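Local coordinates for protein beta-fructofuranosidase (PDB 3WPU) that belongs to the levansucrase/invertase family of beta-fructofuranosidases, proteins built on a five-bladed beta-propeller fold, at residues K348-I354 with V370-D376. Numbering follows the deposited sequence.
Sequences KSYLFTI and VYGFVGD
Val-374 lays its CG2 over one face of the Tyr-350 ring, a CH-pi contact 3.6 Å from the centroid and 17° off the ring normal. With CG2 anti to the backbone N of Val-374, this methyl also reaches back to Lys-348 CB. The Phe-352 ring has Tyr-371 O at its edge, while its CD1 meets Val-370 CG1 at 3.8 Å and lies equally near the CA of Gly-372. On the other side of the sheet, Phe-373 turns its edge to Leu-351 O and, through CE2, to Thr-353 CG2 3.9 Å away; Trp-28 packs edge-to-face against this same ring.

Between these two layers run neighbouring antiparallel strands of one propeller blade. Ser-349 with Gly-375, Leu-351 with Phe-373 and Thr-353 with Tyr-371 are hydrogen-bonded pairs. The straightest bond goes from Thr-353 N to Tyr-371 O (2.8 Å, 170°), whereas Phe-373 N to Leu-351 O is weak and bent to 128°. Strand 340-345 continues the sheet beyond 348-354, and Tyr-350 and Phe-352 pack onto strand 454-458.

At the Lys-348 and Asp-376 end, Lys-348 bends at chi2 and brings NZ to the syn side of Asp-376 OD1, tilted out of the carboxylate plane and 2.8 Å away, in a salt bridge. A water accepts weakly from NZ and donates to OD2, and Gln-15 OE1 takes another NZ bond. The chemistry thus changes along the pair: mostly apolar and aromatic groups pack on both faces of the hydrogen-bonded backbone, while the charged pair closes the more exposed end, where water probably tempers its attraction.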
loop_
_atom_site.group_PDB
_atom_site.type_symbol
_atom_site.label_atom_id
_atom_site.label_comp_id
_atom_site.label_asym_id
_atom_site.label_seq_id
_atom_site.Cartn_x
_atom_site.Cartn_y
_atom_site.Cartn_z
ATOM N N LYS A 348 3.030 -18.977 4.670
ATOM C CA LYS A 348 2.686 -17.940 5.630
ATOM C C LYS A 348 1.868 -16.832 4.992
ATOM O O LYS A 348 1.961 -16.587 3.797
ATOM C CB LYS A 348 3.954 -17.274 6.188
ATOM C CG LYS A 348 4.872 -18.183 6.986
ATOM C CD LYS A 348 4.254 -18.670 8.275
ATOM C CE LYS A 348 5.256 -19.470 9.098
ATOM N NZ LYS A 348 4.763 -19.782 10.450
ATOM N N SER A 349 1.087 -16.154 5.839
ATOM C CA SER A 349 0.460 -14.898 5.502
ATOM C C SER A 349 1.302 -13.776 6.102
ATOM O O SER A 349 1.491 -13.737 7.324
ATOM C CB SER A 349 -0.942 -14.842 6.106
ATOM O OG SER A 349 -1.532 -13.573 5.906
ATOM N N TYR A 350 1.801 -12.886 5.250
ATOM C CA TYR A 350 2.478 -11.661 5.684
ATOM C C TYR A 350 1.503 -10.505 5.515
ATOM O O TYR A 350 1.003 -10.273 4.411
ATOM C CB TYR A 350 3.721 -11.396 4.847
ATOM C CG TYR A 350 4.870 -12.309 5.181
ATOM C CD1 TYR A 350 5.806 -11.965 6.158
ATOM C CD2 TYR A 350 4.983 -13.565 4.583
ATOM C CE1 TYR A 350 6.851 -12.820 6.493
ATOM C CE2 TYR A 350 6.040 -14.420 4.911
ATOM C CZ TYR A 350 6.957 -14.055 5.863
ATOM O OH TYR A 350 7.998 -14.913 6.215
ATOM N N LEU A 351 1.254 -9.770 6.592
ATOM C CA LEU A 351 0.432 -8.593 6.512
ATOM C C LEU A 351 1.433 -7.446 6.589
ATOM O O LEU A 351 2.183 -7.374 7.557
ATOM C CB LEU A 351 -0.544 -8.533 7.682
ATOM C CG LEU A 351 -1.193 -7.183 7.997
ATOM C CD1 LEU A 351 -1.930 -6.639 6.802
ATOM C CD2 LEU A 351 -2.097 -7.245 9.216
ATOM N N PHE A 352 1.477 -6.630 5.549
ATOM C CA PHE A 352 2.303 -5.419 5.541
ATOM C C PHE A 352 1.412 -4.185 5.613
ATOM O O PHE A 352 0.383 -4.099 4.971
ATOM C CB PHE A 352 3.177 -5.354 4.300
ATOM C CG PHE A 352 4.264 -6.386 4.246
ATOM C CD1 PHE A 352 5.349 -6.323 5.122
ATOM C CD2 PHE A 352 4.188 -7.445 3.344
ATOM C CE1 PHE A 352 6.371 -7.229 5.048
ATOM C CE2 PHE A 352 5.213 -8.371 3.281
ATOM C CZ PHE A 352 6.289 -8.283 4.153
ATOM N N THR A 353 1.874 -3.187 6.362
ATOM C CA THR A 353 1.140 -1.947 6.493
ATOM C C THR A 353 2.183 -0.839 6.619
ATOM O O THR A 353 3.366 -1.123 6.802
ATOM C CB THR A 353 0.148 -2.023 7.681
ATOM O OG1 THR A 353 -0.734 -0.889 7.686
ATOM C CG2 THR A 353 0.887 -2.143 9.007
ATOM N N ILE A 354 1.721 0.378 6.447
ATOM C CA ILE A 354 2.573 1.573 6.472
ATOM C C ILE A 354 2.151 2.470 7.620
ATOM O O ILE A 354 0.956 2.638 7.843
ATOM C CB ILE A 354 2.394 2.356 5.149
ATOM C CG1 ILE A 354 2.320 1.394 3.930
ATOM C CG2 ILE A 354 3.492 3.389 5.020
ATOM C CD1 ILE A 354 3.492 0.467 3.766
ATOM N N VAL A 370 7.447 0.814 6.423
ATOM C CA VAL A 370 6.732 -0.458 6.360
ATOM C C VAL A 370 6.865 -1.248 7.639
ATOM O O VAL A 370 7.974 -1.575 8.074
ATOM C CB VAL A 370 7.278 -1.356 5.207
ATOM C CG1 VAL A 370 6.450 -2.640 5.128
ATOM C CG2 VAL A 370 7.283 -0.599 3.889
ATOM N N TYR A 371 5.712 -1.665 8.151
ATOM C CA TYR A 371 5.621 -2.562 9.285
ATOM C C TYR A 371 4.996 -3.835 8.760
ATOM O O TYR A 371 4.226 -3.798 7.795
ATOM C CB TYR A 371 4.819 -1.902 10.419
ATOM C CG TYR A 371 5.623 -0.762 11.015
ATOM C CD1 TYR A 371 5.638 0.477 10.412
ATOM C CD2 TYR A 371 6.439 -0.975 12.122
ATOM C CE1 TYR A 371 6.399 1.517 10.923
ATOM C CE2 TYR A 371 7.216 0.051 12.636
ATOM C CZ TYR A 371 7.221 1.276 12.016
ATOM O OH TYR A 371 8.015 2.275 12.571
ATOM N N GLY A 372 5.384 -4.952 9.341
ATOM C CA GLY A 372 4.817 -6.228 8.920
ATOM C C GLY A 372 4.705 -7.245 9.999
ATOM O O GLY A 372 5.282 -7.131 11.090
ATOM N N PHE A 373 3.941 -8.288 9.663
ATOM C CA PHE A 373 3.421 -9.260 10.615
ATOM C C PHE A 373 3.270 -10.596 9.893
ATOM O O PHE A 373 2.873 -10.603 8.742
ATOM C CB PHE A 373 2.061 -8.787 11.159
ATOM C CG PHE A 373 2.089 -7.388 11.713
ATOM C CD1 PHE A 373 2.289 -7.147 13.062
ATOM C CD2 PHE A 373 1.946 -6.319 10.841
ATOM C CE1 PHE A 373 2.356 -5.852 13.553
ATOM C CE2 PHE A 373 2.014 -5.025 11.315
ATOM C CZ PHE A 373 2.218 -4.793 12.667
ATOM N N VAL A 374 3.602 -11.714 10.545
ATOM C CA VAL A 374 3.520 -12.992 9.857
ATOM C C VAL A 374 2.759 -14.001 10.684
ATOM O O VAL A 374 2.851 -14.015 11.903
ATOM C CB VAL A 374 4.939 -13.528 9.523
ATOM C CG1 VAL A 374 5.774 -13.834 10.761
ATOM C CG2 VAL A 374 4.834 -14.725 8.593
ATOM N N GLY A 375 2.011 -14.855 9.991
ATOM C CA GLY A 375 1.320 -15.912 10.710
ATOM C C GLY A 375 0.909 -16.988 9.768
ATOM O O GLY A 375 1.211 -16.959 8.585
ATOM N N ASP A 376 0.180 -17.957 10.310
ATOM C CA ASP A 376 -0.199 -19.132 9.551
ATOM C C ASP A 376 -1.509 -19.039 8.774
ATOM O O ASP A 376 -1.898 -20.001 8.118
ATOM C CB ASP A 376 -0.256 -20.335 10.510
ATOM C CG ASP A 376 1.128 -20.785 10.953
ATOM O OD1 ASP A 376 2.107 -20.571 10.217
ATOM O OD2 ASP A 376 1.223 -21.415 12.023
HETATM O O HOH W 1 3.999 -21.729 12.682
#